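Local coordinates for protein ApaG (Shewanella oneidensis, PDB 1TZA) that is of unknown function but belongs to the ApaG family and folds as a beta-sandwich dimer of the immunoglobulin-like E-set kind, at residues 6-11 and 34-39; 28-33 and 87-92; 40-45 and 103-108; 47-52 and 61-66; 94-99 and 117-122. All coordinates share one frame; numbering follows the deposited sequence.

Interaction 1 of 5, residues 6-11 and 34-39; sequences NSIRVE and ITIINL
Arg-9 and Ile-37 form a hydrogen-bonded antiparallel pair in the beta hairpin made by strands 8-19 and 28-38, which lies in one sheet of an E-set beta sandwich. Their backbones exchange two bonds, and Glu-11 and Thr-35 exchange two more.

The side chain of Ile-37 can be followed outward along the face it shares with Arg-9 and Glu-11. Its CB sits 3.8 Å from Arg-9 O, and CG1 stays near the same oxygen. With CG1 anti to the carbonyl carbon (chi1 -48°) and CD1 extended beyond it (chi2 173°), the terminal methyl meets the arginine head, where CD1 lies 3.2 Å from Arg-9 NH2. The same CD1 is 3.8 Å from Glu-11 OE1, so two charged groups border one methyl.

The reverse face is largely apolar around Ile-8, Val-10, Ile-34 and Ile-36. Ile-8 CG2 touches Ile-36 CG2 at 3.5 Å, and Val-10 CG1 meets Ile-34 CG2 at 3.5 Å. Both pairs cross at a slant; Ile-8 and Ile-36 pack on toward Met-102, Tyr-100 and Leu-46 of the other sheet.

Past the regular pairing, Leu-39 N still reaches Ser-7 O at 2.7 Å. On the charged face, Arg-9 NH1 and Glu-11 OE1 form a 3.1 Å salt bridge by charge alone, the oxygen standing above the centre of the guanidinium plane with no N-H aimed at it.

Interaction 2 of 5, residues 28-33 and 87-92; sequences YLFSYT and TVLDTP
Tyr-28 to Phe-30 pair antiparallel with Thr-87 to Leu-89, joining the central strand 28-38 of a three-stranded sheet to its neighbour 79-89, two strands far apart in sequence. Four backbone bonds hold them: Tyr-28 N to Leu-89 O at 2.7 Å and Phe-30 N to Thr-87 O at 2.8 Å, each matched by a return bond.

Beyond Leu-89 the second segment leaves the sheet and turns under the Tyr-28 ring. Pro-92 lies against one face of this ring: its CB stands 4.3 Å from the ring centroid, 10° off the normal, in a CH-pi contact, and its CD is 3.7 Å from Tyr-28 CE1. The rim meets backbone oxygen instead, with Tyr-28 CD1 3.4 Å from Leu-89 O. The hydroxyl at the far end is bonded to Glu-26.

On the same face of the sheet, the Phe-30 ring presents its edge to Pro-92 O, 3.7 Å from CZ. Leu-89 CD1 reaches Phe-30 CE2 at 4.0 Å, the two side chains crossing at about a right angle. The opposite face carries the Leu-29 and Val-88 pair, and here the second subunit packs: its Gly-86 lies on Leu-29 and its Val-88 on Val-88.

Carbonyl oxygens therefore gather at the aromatic rims, consistent with the slight positive charge of aromatic C-H bonds, while the proline ring, its N included, lies over the tyrosine face. Proline, lacking an N-H, has no backbone donor to offer, and its contact with Tyr-28 rests on ring packing.

Interaction 3 of 5, residues 40-45 and 103-108; sequences GEQAAK and VSESGE
Val-103 and Lys-45 make the close-fitting half of this contact. Lys-45 N gives an almost straight bond to Val-103 O at 2.8 Å, and Val-103 N returns one to Lys-45 O. With CG1 set between the backbone N and the carbonyl carbon (chi1 58°), Val-103 presses that methyl against Lys-45 O at 3.4 Å and Lys-45 CB at 3.6 Å. The rest of the lysine runs out extended and leads away.

The two short strand ends belong to neighbouring strands 44-55 and 93-104 of one antiparallel sheet. Past Ala-44 and Ser-104 they part, the second entering the type I beta turn Ser-104 to Gly-107. Glu-105 N still reaches Ala-43 O, but at 3.2 Å. Inside the turn the hydroxyls of Ser-104 and Ser-106 share a 2.7 Å bond.

On this looser side, where Glu-105 and Ser-106 are exposed, the extended side chain of Gln-42 stretches across the turn. Its CG lies 3.5 Å from Glu-105 CB. Its amide orientation is doubtful, because NE2 as modelled faces another donor, Ser-106 N. The carboxylate of Glu-105, its chain bent at CG, comes back over Ala-43, with OE1 3.8 Å from Ala-43 CB.

Interaction 4 of 5, residues 47-52 and 61-66; sequences ETRHWI and SEVQGA
A buried arginine head lies against the partner strand here: Arg-49 NH1 approaches Val-63 CG1 to 3.3 Å and passes beside Gly-65, which has no side chain in its way. Arg-49 CG stands between the backbone N and the carbonyl carbon (chi1 62°), and a bend further along the chain brings the head nearer the other strand. Two waters tie it to that backbone. One accepts a weak bond from Arg-49 NH2 and donates to Ala-66 O at 3.0 Å; the other takes a weak bond from Arg-49 NH1 and donates to Gln-64 O at 3.2 Å.

The frame is the hairpin of strands 44-55 and 60-66, almost exactly antiparallel. Arg-49 and Gly-65 exchange two backbone bonds, as do Trp-51 and Val-63. Trp-51 N to Val-63 O is short and straight, 2.7 Å, whereas Val-63 N approaches Trp-51 O from 45° above the carbonyl plane. Glu-47 and Thr-48 form a classic beta bulge opposite Gly-101.

On the other face His-50 turns its edge to Glu-62. OE1 lies in the ring plane, 3.0 Å from His-50 CE1, with the carboxylate plane 80° from that of the imidazole. Gln-64 CG lies 3.2 Å from His-50 ND1, which is buried without a polar partner in the model.

In the dimer, Arg-49 NE forms a salt bridge with Glu-18 of the second subunit, and NH2 bonds to Gln-19 O of that subunit. The arginine charge thus probably finds its balance across the interface, while weak water bridges link NH1 and NH2 to carbonyls of its own hairpin.

Interaction 5 of 5, residues 94-99 and 117-122; sequences GIMYGT and FRLATP
Met-96, modelled as selenomethionine, lies alongside Phe-117, the two side chains pointing the same way from a hydrogen-bonded antiparallel pair. Phe-117 CG sits between the backbone N and the carbonyl carbon (chi1 59°), and from there the ring leans across toward strand 93-104, one face against Met-96. Met-96 CB stands 3.8 Å from the ring centroid, 29° off the normal, a CH-pi contact over the face. Met-96 O is above the same ring nearer its rim, 3.6 Å from Phe-117 CD2.

The methionine chain runs straight to its selenium and bends there. The selenium lies obliquely to the ring, 4.9 Å from the Phe-117 centroid, a Met-aromatic contact, and Met-96 SE is also 3.9 Å from Leu-119 CD1. Leu-119 pairs with Gly-94, whose bare CA adds no side chain beside it.

On the other face the end of Ile-95 turns toward the neighbouring strand (chi2 -61°), bringing CD1 to 3.5 Å from Arg-118 CA and 3.7 Å from Arg-118 CB. Arg-118 itself is bent twice along its chain, and one face of its guanidinium meets Ala-120 CB.

The inner residues also touch the other sheet, Met-96 reaching Tyr-32 and Thr-87, Leu-119 reaching Phe-30, and Phe-117 reaching Val-12. A hairpin within a larger sheet, its apolar face packed on the opposing sheet, is consistent with the immunoglobulin-like beta sandwich of the E-set clan.

The five contacts divide between two antiparallel sheets. Interactions 1 and 2 lie in the sheet of strands 8-19, 28-38 and 79-89, sharing strand 28-38, with centres 23 Å apart on opposite sides of the chain's centre. Interactions 3, 4 and 5 lie in the other: 3 and 4 share strand 44-55, and 3 and 5 share strand 93-104. Interactions 1, 4 and 5 are local hairpins, whereas 2 and 3 join distant segments and cross along the chain. Between the sheets, interactions 2 and 5 meet most closely, their centres 8 Å apart. Trp-51 of interaction 4 touches Ile-34 and Tyr-32 across the sheets and Met-96 within its own. Interactions 2 and 4 also reach the second subunit, linking sandwich and dimer.

Interaction 1 of 5, residues 6-11 and 34-39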
# COMPACT_ATOMS: atom_id res chain seq x y z
N ASN A 6 -13.99 -8.21 25.55
CA ASN A 6 -12.65 -7.92 26.05
C ASN A 6 -11.60 -8.93 25.59
O ASN A 6 -10.41 -8.67 25.69
CB ASN A 6 -12.63 -7.87 27.58
CG ASN A 6 -13.35 -6.66 28.15
OD1 ASN A 6 -13.11 -5.53 27.71
ND2 ASN A 6 -14.21 -6.89 29.13
N SER A 7 -12.05 -10.07 25.08
CA SER A 7 -11.14 -11.12 24.64
C SER A 7 -10.16 -10.71 23.54
O SER A 7 -9.12 -11.34 23.38
CB SER A 7 -11.92 -12.35 24.18
OG SER A 7 -12.68 -12.07 23.02
N ILE A 8 -10.49 -9.66 22.80
CA ILE A 8 -9.61 -9.23 21.71
C ILE A 8 -9.11 -7.79 21.82
O ILE A 8 -9.89 -6.87 22.05
CB ILE A 8 -10.31 -9.42 20.36
CG1 ILE A 8 -10.82 -10.85 20.24
CG2 ILE A 8 -9.35 -9.12 19.23
CD1 ILE A 8 -11.64 -11.10 19.00
N ARG A 9 -7.80 -7.61 21.65
CA ARG A 9 -7.18 -6.29 21.71
C ARG A 9 -6.57 -5.96 20.35
O ARG A 9 -5.91 -6.80 19.74
CB ARG A 9 -6.09 -6.26 22.79
CG ARG A 9 -5.34 -4.93 22.84
CD ARG A 9 -4.30 -4.89 23.96
NE ARG A 9 -3.36 -6.01 23.89
CZ ARG A 9 -2.16 -6.00 24.46
NH1 ARG A 9 -1.75 -4.94 25.15
NH2 ARG A 9 -1.36 -7.06 24.35
N VAL A 10 -6.78 -4.74 19.88
CA VAL A 10 -6.25 -4.33 18.59
C VAL A 10 -5.18 -3.23 18.70
O VAL A 10 -5.40 -2.19 19.30
CB VAL A 10 -7.40 -3.84 17.66
CG1 VAL A 10 -6.86 -3.53 16.28
CG2 VAL A 10 -8.49 -4.90 17.59
N GLU A 11 -4.01 -3.50 18.13
CA GLU A 11 -2.89 -2.56 18.15
C GLU A 11 -2.56 -2.19 16.71
O GLU A 11 -2.64 -3.02 15.81
CB GLU A 11 -1.69 -3.19 18.84
CG GLU A 11 -1.97 -3.61 20.28
CD GLU A 11 -0.78 -4.24 20.98
OE1 GLU A 11 -0.84 -4.43 22.22
OE2 GLU A 11 0.22 -4.55 20.30
N ILE A 34 -2.09 -3.89 11.28
CA ILE A 34 -2.95 -4.19 12.42
C ILE A 34 -2.53 -5.49 13.09
O ILE A 34 -2.18 -6.46 12.42
CB ILE A 34 -4.43 -4.34 11.97
CG1 ILE A 34 -4.82 -3.21 11.01
CG2 ILE A 34 -5.36 -4.31 13.19
CD1 ILE A 34 -4.88 -1.83 11.61
N THR A 35 -2.55 -5.49 14.41
CA THR A 35 -2.22 -6.68 15.19
C THR A 35 -3.47 -6.93 16.01
O THR A 35 -3.91 -6.06 16.77
CB THR A 35 -1.02 -6.46 16.13
OG1 THR A 35 0.16 -6.21 15.35
CG2 THR A 35 -0.79 -7.71 16.99
N ILE A 36 -4.03 -8.12 15.85
CA ILE A 36 -5.24 -8.51 16.54
C ILE A 36 -4.90 -9.65 17.49
O ILE A 36 -4.68 -10.79 17.07
CB ILE A 36 -6.29 -8.95 15.51
CG1 ILE A 36 -6.56 -7.78 14.56
CG2 ILE A 36 -7.56 -9.36 16.20
CD1 ILE A 36 -6.99 -8.19 13.17
N ILE A 37 -4.84 -9.33 18.78
CA ILE A 37 -4.49 -10.31 19.80
C ILE A 37 -5.71 -10.94 20.46
O ILE A 37 -6.60 -10.24 20.95
CB ILE A 37 -3.63 -9.66 20.91
CG1 ILE A 37 -2.50 -8.85 20.28
CG2 ILE A 37 -3.04 -10.73 21.81
CD1 ILE A 37 -1.71 -8.04 21.29
N ASN A 38 -5.74 -12.27 20.47
CA ASN A 38 -6.84 -12.99 21.09
C ASN A 38 -6.37 -13.47 22.46
O ASN A 38 -5.66 -14.47 22.57
CB ASN A 38 -7.26 -14.17 20.23
CG ASN A 38 -8.25 -15.08 20.93
OD1 ASN A 38 -9.08 -14.62 21.72
ND2 ASN A 38 -8.19 -16.36 20.62
N LEU A 39 -6.77 -12.73 23.49
CA LEU A 39 -6.42 -13.03 24.86
C LEU A 39 -7.44 -13.98 25.48
O LEU A 39 -7.33 -14.36 26.65
CB LEU A 39 -6.34 -11.74 25.67
CG LEU A 39 -5.33 -10.71 25.17
CD1 LEU A 39 -5.46 -9.41 25.94
CD2 LEU A 39 -3.92 -11.27 25.31

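Interaction 2 of 5, residues 28-33 and 87-92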
# COMPACT_ATOMS: atom_id res chain seq x y z
N TYR A 28 -2.57 10.71 -1.06
CA TYR A 28 -1.48 10.26 -0.21
C TYR A 28 -1.70 8.81 0.18
O TYR A 28 -2.70 8.48 0.82
CB TYR A 28 -1.39 11.15 1.03
CG TYR A 28 -1.28 12.62 0.69
CD1 TYR A 28 -2.42 13.40 0.48
CD2 TYR A 28 -0.03 13.22 0.55
CE1 TYR A 28 -2.31 14.75 0.13
CE2 TYR A 28 0.08 14.56 0.19
CZ TYR A 28 -1.06 15.32 -0.01
OH TYR A 28 -0.94 16.64 -0.37
N LEU A 29 -0.77 7.94 -0.21
CA LEU A 29 -0.85 6.51 0.08
C LEU A 29 -0.24 6.15 1.43
O LEU A 29 0.94 6.40 1.69
CB LEU A 29 -0.17 5.69 -1.02
CG LEU A 29 -0.05 4.18 -0.74
CD1 LEU A 29 -1.45 3.55 -0.68
CD2 LEU A 29 0.78 3.49 -1.81
N PHE A 30 -1.06 5.54 2.28
CA PHE A 30 -0.64 5.12 3.61
C PHE A 30 -0.78 3.61 3.76
O PHE A 30 -1.61 2.99 3.11
CB PHE A 30 -1.52 5.76 4.69
CG PHE A 30 -1.23 7.22 4.93
CD1 PHE A 30 -0.18 7.60 5.78
CD2 PHE A 30 -2.03 8.21 4.35
CE1 PHE A 30 0.06 8.95 6.05
CE2 PHE A 30 -1.79 9.56 4.61
CZ PHE A 30 -0.74 9.93 5.46
N SER A 31 0.03 3.03 4.62
CA SER A 31 -0.08 1.61 4.90
C SER A 31 -0.36 1.56 6.39
O SER A 31 0.04 2.46 7.14
CB SER A 31 1.23 0.87 4.61
OG SER A 31 2.24 1.20 5.56
N TYR A 32 -1.09 0.52 6.81
CA TYR A 32 -1.36 0.32 8.22
C TYR A 32 -1.19 -1.17 8.51
O TYR A 32 -1.60 -2.03 7.72
CB TYR A 32 -2.75 0.83 8.63
CG TYR A 32 -3.93 0.25 7.86
CD1 TYR A 32 -4.39 -1.03 8.11
CD2 TYR A 32 -4.59 1.02 6.91
CE1 TYR A 32 -5.48 -1.55 7.42
CE2 TYR A 32 -5.68 0.53 6.23
CZ TYR A 32 -6.13 -0.76 6.49
OH TYR A 32 -7.22 -1.24 5.81
N THR A 33 -0.54 -1.47 9.64
CA THR A 33 -0.30 -2.84 10.06
C THR A 33 -1.06 -3.06 11.36
O THR A 33 -0.73 -2.48 12.40
CB THR A 33 1.21 -3.09 10.29
OG1 THR A 33 1.92 -2.84 9.06
CG2 THR A 33 1.45 -4.53 10.74
N THR A 87 -4.46 2.70 2.55
CA THR A 87 -5.53 3.55 2.09
C THR A 87 -4.94 4.83 1.51
O THR A 87 -3.83 5.21 1.86
CB THR A 87 -6.48 3.93 3.24
OG1 THR A 87 -7.62 4.62 2.70
CG2 THR A 87 -5.78 4.85 4.23
N VAL A 88 -5.70 5.47 0.63
CA VAL A 88 -5.27 6.71 -0.01
C VAL A 88 -6.12 7.88 0.48
O VAL A 88 -7.34 7.85 0.34
CB VAL A 88 -5.40 6.63 -1.55
CG1 VAL A 88 -5.12 8.00 -2.16
CG2 VAL A 88 -4.44 5.61 -2.11
N LEU A 89 -5.49 8.91 1.04
CA LEU A 89 -6.25 10.07 1.52
C LEU A 89 -6.07 11.26 0.60
O LEU A 89 -5.05 11.37 -0.09
CB LEU A 89 -5.80 10.49 2.91
CG LEU A 89 -6.14 9.61 4.11
CD1 LEU A 89 -5.63 10.32 5.37
CD2 LEU A 89 -7.64 9.38 4.19
N ASP A 90 -7.05 12.16 0.59
CA ASP A 90 -6.93 13.36 -0.23
C ASP A 90 -6.26 14.49 0.55
O ASP A 90 -6.08 15.59 0.04
CB ASP A 90 -8.31 13.82 -0.77
CG ASP A 90 -9.35 13.97 0.32
OD1 ASP A 90 -8.98 14.15 1.50
OD2 ASP A 90 -10.55 13.93 -0.02
N THR A 91 -5.90 14.21 1.81
CA THR A 91 -5.20 15.17 2.67
C THR A 91 -4.05 14.42 3.36
O THR A 91 -4.13 13.22 3.56
CB THR A 91 -6.13 15.78 3.77
OG1 THR A 91 -6.76 14.73 4.51
CG2 THR A 91 -7.19 16.67 3.14
N PRO A 92 -2.96 15.13 3.72
CA PRO A 92 -1.81 14.50 4.38
C PRO A 92 -2.07 14.06 5.82
O PRO A 92 -1.19 13.49 6.47
CB PRO A 92 -0.72 15.57 4.29
CG PRO A 92 -1.51 16.85 4.33
CD PRO A 92 -2.66 16.54 3.40

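Interaction 3 of 5, residues 40-45 and 103-108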
# COMPACT_ATOMS: atom_id res chain seq x y z
N GLY A 40 -8.43 -14.38 24.68
CA GLY A 40 -9.46 -15.28 25.16
C GLY A 40 -8.96 -16.70 25.39
O GLY A 40 -7.82 -17.03 25.06
N GLU A 41 -9.81 -17.54 25.97
CA GLU A 41 -9.43 -18.92 26.24
C GLU A 41 -10.01 -19.81 25.14
O GLU A 41 -10.01 -21.03 25.24
CB GLU A 41 -9.99 -19.36 27.60
CG GLU A 41 -11.34 -20.07 27.54
CD GLU A 41 -12.50 -19.18 27.09
OE1 GLU A 41 -13.62 -19.71 26.95
OE2 GLU A 41 -12.29 -17.97 26.88
N GLN A 42 -10.48 -19.17 24.08
CA GLN A 42 -11.10 -19.87 22.96
C GLN A 42 -10.75 -19.18 21.64
O GLN A 42 -10.54 -17.97 21.61
CB GLN A 42 -12.61 -19.88 23.20
CG GLN A 42 -13.50 -20.28 22.06
CD GLN A 42 -14.96 -20.26 22.51
OE1 GLN A 42 -15.39 -19.34 23.22
NE2 GLN A 42 -15.73 -21.27 22.09
N ALA A 43 -10.69 -19.95 20.56
CA ALA A 43 -10.35 -19.38 19.25
C ALA A 43 -11.40 -18.37 18.80
O ALA A 43 -12.58 -18.49 19.13
CB ALA A 43 -10.21 -20.50 18.21
N ALA A 44 -10.95 -17.37 18.04
CA ALA A 44 -11.83 -16.33 17.53
C ALA A 44 -11.54 -16.10 16.04
O ALA A 44 -10.38 -15.94 15.64
CB ALA A 44 -11.63 -15.03 18.31
N LYS A 45 -12.60 -16.08 15.24
CA LYS A 45 -12.47 -15.89 13.81
C LYS A 45 -12.96 -14.52 13.36
O LYS A 45 -14.09 -14.11 13.66
CB LYS A 45 -13.27 -16.98 13.10
CG LYS A 45 -13.18 -16.98 11.59
CD LYS A 45 -14.02 -18.12 11.04
CE LYS A 45 -13.99 -18.16 9.54
NZ LYS A 45 -14.90 -19.22 9.04
N VAL A 103 -16.37 -13.94 15.49
CA VAL A 103 -17.23 -15.06 15.83
C VAL A 103 -16.34 -16.05 16.58
O VAL A 103 -15.20 -16.30 16.17
CB VAL A 103 -17.86 -15.75 14.59
CG1 VAL A 103 -16.78 -16.25 13.65
CG2 VAL A 103 -18.74 -16.92 15.05
N SER A 104 -16.83 -16.58 17.70
CA SER A 104 -16.06 -17.51 18.50
C SER A 104 -16.31 -18.96 18.13
O SER A 104 -17.27 -19.29 17.44
CB SER A 104 -16.38 -17.32 19.99
OG SER A 104 -17.72 -17.70 20.26
N GLU A 105 -15.42 -19.83 18.60
CA GLU A 105 -15.52 -21.27 18.37
C GLU A 105 -16.92 -21.72 18.77
O GLU A 105 -17.53 -22.56 18.11
CB GLU A 105 -14.48 -22.00 19.22
CG GLU A 105 -14.43 -23.51 19.02
CD GLU A 105 -13.53 -23.92 17.87
OE1 GLU A 105 -12.31 -23.67 17.96
OE2 GLU A 105 -14.05 -24.48 16.88
N SER A 106 -17.42 -21.14 19.86
CA SER A 106 -18.75 -21.48 20.37
C SER A 106 -19.86 -20.94 19.48
O SER A 106 -21.04 -21.17 19.75
CB SER A 106 -18.93 -20.95 21.80
OG SER A 106 -18.96 -19.53 21.85
N GLY A 107 -19.48 -20.22 18.42
CA GLY A 107 -20.45 -19.67 17.49
C GLY A 107 -20.99 -18.29 17.81
O GLY A 107 -21.72 -17.71 17.00
N GLU A 108 -20.63 -17.74 18.96
CA GLU A 108 -21.12 -16.43 19.35
C GLU A 108 -20.44 -15.29 18.59
O GLU A 108 -19.22 -15.30 18.39
CB GLU A 108 -20.96 -16.21 20.86
CG GLU A 108 -21.53 -14.88 21.35
CD GLU A 108 -21.39 -14.68 22.84
OE1 GLU A 108 -20.27 -14.87 23.37
OE2 GLU A 108 -22.39 -14.31 23.50

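Interaction 4 of 5, residues 47-52 and 61-66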
# COMPACT_ATOMS: atom_id res chain seq x y z
N GLU A 47 -14.51 -12.33 10.87
CA GLU A 47 -15.33 -12.48 9.68
C GLU A 47 -15.52 -11.21 8.86
O GLU A 47 -15.46 -11.26 7.63
CB GLU A 47 -16.70 -13.05 10.07
CG GLU A 47 -16.64 -14.51 10.48
CD GLU A 47 -18.00 -15.13 10.69
OE1 GLU A 47 -18.09 -16.38 10.71
OE2 GLU A 47 -18.99 -14.38 10.84
N THR A 48 -15.75 -10.08 9.52
CA THR A 48 -15.95 -8.82 8.80
C THR A 48 -15.18 -7.63 9.37
O THR A 48 -14.67 -7.67 10.48
CB THR A 48 -17.43 -8.39 8.81
OG1 THR A 48 -17.83 -8.15 10.16
CG2 THR A 48 -18.31 -9.46 8.19
N ARG A 49 -15.13 -6.57 8.59
CA ARG A 49 -14.48 -5.35 9.02
C ARG A 49 -15.38 -4.21 8.60
O ARG A 49 -16.15 -4.32 7.65
CB ARG A 49 -13.09 -5.19 8.39
CG ARG A 49 -13.08 -5.09 6.87
CD ARG A 49 -11.68 -4.71 6.37
NE ARG A 49 -11.36 -5.36 5.10
CZ ARG A 49 -11.92 -5.06 3.93
NH1 ARG A 49 -12.84 -4.11 3.85
NH2 ARG A 49 -11.56 -5.72 2.84
N HIS A 50 -15.30 -3.11 9.33
CA HIS A 50 -16.09 -1.93 9.03
C HIS A 50 -15.24 -0.74 9.43
O HIS A 50 -15.01 -0.50 10.62
CB HIS A 50 -17.40 -1.94 9.82
CG HIS A 50 -18.23 -0.71 9.61
ND1 HIS A 50 -18.60 -0.26 8.37
CD2 HIS A 50 -18.72 0.19 10.50
CE1 HIS A 50 -19.28 0.87 8.49
NE2 HIS A 50 -19.37 1.16 9.77
N TRP A 51 -14.76 -0.02 8.43
CA TRP A 51 -13.90 1.14 8.64
C TRP A 51 -14.63 2.46 8.43
O TRP A 51 -15.62 2.53 7.71
CB TRP A 51 -12.71 1.10 7.68
CG TRP A 51 -11.67 0.04 7.94
CD1 TRP A 51 -11.34 -1.01 7.13
CD2 TRP A 51 -10.77 -0.01 9.05
NE1 TRP A 51 -10.28 -1.71 7.65
CE2 TRP A 51 -9.90 -1.12 8.83
CE3 TRP A 51 -10.59 0.76 10.20
CZ2 TRP A 51 -8.88 -1.46 9.73
CZ3 TRP A 51 -9.57 0.42 11.09
CH2 TRP A 51 -8.73 -0.68 10.85
N ILE A 52 -14.11 3.49 9.08
CA ILE A 52 -14.61 4.85 8.95
C ILE A 52 -13.32 5.62 8.77
O ILE A 52 -12.48 5.68 9.67
CB ILE A 52 -15.38 5.34 10.20
CG1 ILE A 52 -16.75 4.67 10.27
CG2 ILE A 52 -15.54 6.86 10.16
CD1 ILE A 52 -16.72 3.24 10.73
N SER A 61 -15.23 8.36 4.43
CA SER A 61 -15.51 7.25 3.53
C SER A 61 -15.76 6.09 4.47
O SER A 61 -15.32 6.10 5.61
CB SER A 61 -14.30 6.93 2.64
OG SER A 61 -13.91 8.05 1.88
N GLU A 62 -16.47 5.07 4.00
CA GLU A 62 -16.74 3.93 4.85
C GLU A 62 -16.41 2.68 4.06
O GLU A 62 -16.80 2.55 2.91
CB GLU A 62 -18.21 3.92 5.27
CG GLU A 62 -18.44 3.71 6.77
CD GLU A 62 -19.91 3.76 7.16
OE1 GLU A 62 -20.69 2.88 6.73
OE2 GLU A 62 -20.30 4.69 7.91
N VAL A 63 -15.68 1.76 4.67
CA VAL A 63 -15.33 0.53 4.00
C VAL A 63 -15.87 -0.64 4.79
O VAL A 63 -15.65 -0.73 6.00
CB VAL A 63 -13.81 0.38 3.86
CG1 VAL A 63 -13.47 -0.97 3.22
CG2 VAL A 63 -13.25 1.53 3.03
N GLN A 64 -16.60 -1.51 4.12
CA GLN A 64 -17.19 -2.68 4.76
C GLN A 64 -16.93 -3.89 3.88
O GLN A 64 -17.10 -3.83 2.66
CB GLN A 64 -18.70 -2.47 4.92
CG GLN A 64 -19.24 -2.66 6.34
CD GLN A 64 -19.77 -4.07 6.60
OE1 GLN A 64 -19.00 -5.03 6.73
NE2 GLN A 64 -21.09 -4.20 6.67
N GLY A 65 -16.50 -5.00 4.48
CA GLY A 65 -16.22 -6.19 3.71
C GLY A 65 -16.01 -7.43 4.55
O GLY A 65 -16.06 -7.38 5.77
N ALA A 66 -15.76 -8.55 3.88
CA ALA A 66 -15.52 -9.81 4.58
C ALA A 66 -14.03 -9.96 4.86
O ALA A 66 -13.19 -9.78 3.98
CB ALA A 66 -16.02 -10.99 3.73
O HOH W 1 -10.92 -8.71 2.41
O HOH W 2 -14.51 -4.36 0.91

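Interaction 5 of 5, residues 94-99 and 117-122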
# COMPACT_ATOMS: atom_id res chain seq x y z
N GLY A 94 -5.31 12.41 8.50
CA GLY A 94 -6.63 11.81 8.58
C GLY A 94 -6.70 10.84 9.74
O GLY A 94 -5.69 10.58 10.40
N ILE A 95 -7.89 10.30 9.98
CA ILE A 95 -8.11 9.36 11.07
C ILE A 95 -8.91 8.12 10.63
O ILE A 95 -9.76 8.19 9.74
CB ILE A 95 -8.89 10.04 12.22
CG1 ILE A 95 -8.12 11.25 12.73
CG2 ILE A 95 -9.14 9.07 13.35
CD1 ILE A 95 -6.76 10.92 13.29
N MSE A 96 -8.61 6.99 11.26
CA MSE A 96 -9.32 5.76 10.96
C MSE A 96 -9.79 5.08 12.25
O MSE A 96 -9.12 5.16 13.28
CB MSE A 96 -8.41 4.79 10.18
CG MSE A 96 -8.30 5.07 8.68
SE MSE A 96 -7.23 3.69 7.81
CE MSE A 96 -8.57 2.27 7.61
N TYR A 97 -10.93 4.42 12.18
CA TYR A 97 -11.48 3.69 13.32
C TYR A 97 -12.59 2.78 12.81
O TYR A 97 -13.00 2.90 11.66
CB TYR A 97 -11.99 4.66 14.41
CG TYR A 97 -13.27 5.41 14.09
CD1 TYR A 97 -14.51 4.79 14.20
CD2 TYR A 97 -13.23 6.75 13.71
CE1 TYR A 97 -15.69 5.49 13.94
CE2 TYR A 97 -14.40 7.46 13.45
CZ TYR A 97 -15.62 6.82 13.57
OH TYR A 97 -16.77 7.52 13.30
N GLY A 98 -13.06 1.87 13.66
CA GLY A 98 -14.11 0.96 13.23
C GLY A 98 -14.20 -0.29 14.08
O GLY A 98 -13.85 -0.28 15.26
N THR A 99 -14.68 -1.38 13.48
CA THR A 99 -14.81 -2.64 14.20
C THR A 99 -14.62 -3.84 13.29
O THR A 99 -14.73 -3.74 12.07
CB THR A 99 -16.20 -2.76 14.85
OG1 THR A 99 -17.20 -2.73 13.84
CG2 THR A 99 -16.45 -1.62 15.83
N PHE A 117 -6.98 5.94 15.10
CA PHE A 117 -5.55 6.15 14.95
C PHE A 117 -5.36 7.09 13.76
O PHE A 117 -6.18 7.13 12.85
CB PHE A 117 -4.81 4.81 14.75
CG PHE A 117 -5.27 4.02 13.55
CD1 PHE A 117 -4.75 4.28 12.28
CD2 PHE A 117 -6.21 3.01 13.68
CE1 PHE A 117 -5.16 3.54 11.15
CE2 PHE A 117 -6.64 2.26 12.57
CZ PHE A 117 -6.10 2.53 11.30
N ARG A 118 -4.26 7.84 13.79
CA ARG A 118 -3.96 8.82 12.77
C ARG A 118 -3.18 8.32 11.58
O ARG A 118 -2.56 7.25 11.61
CB ARG A 118 -3.17 9.97 13.39
CG ARG A 118 -2.07 9.48 14.33
CD ARG A 118 -0.66 9.61 13.76
NE ARG A 118 -0.19 10.99 13.79
CZ ARG A 118 1.09 11.34 13.94
NH1 ARG A 118 2.02 10.40 14.06
NH2 ARG A 118 1.43 12.62 13.95
N LEU A 119 -3.23 9.12 10.52
CA LEU A 119 -2.50 8.87 9.29
C LEU A 119 -1.90 10.25 9.06
O LEU A 119 -2.63 11.23 8.97
CB LEU A 119 -3.45 8.48 8.16
CG LEU A 119 -4.14 7.12 8.28
CD1 LEU A 119 -5.09 6.88 7.11
CD2 LEU A 119 -3.10 6.03 8.34
N ALA A 120 -0.58 10.36 9.01
CA ALA A 120 0.01 11.66 8.79
C ALA A 120 1.36 11.57 8.11
O ALA A 120 2.17 10.67 8.40
CB ALA A 120 0.15 12.41 10.13
N THR A 121 1.60 12.48 7.17
CA THR A 121 2.87 12.51 6.47
C THR A 121 3.86 13.00 7.51
O THR A 121 3.55 13.90 8.28
CB THR A 121 2.84 13.47 5.28
OG1 THR A 121 2.29 14.74 5.68
CG2 THR A 121 2.00 12.88 4.15
N PRO A 122 5.05 12.41 7.56
CA PRO A 122 6.03 12.84 8.56
C PRO A 122 6.29 14.35 8.63
O PRO A 122 6.29 15.05 7.61
CB PRO A 122 7.29 12.06 8.18
CG PRO A 122 7.12 11.85 6.68
CD PRO A 122 5.66 11.49 6.58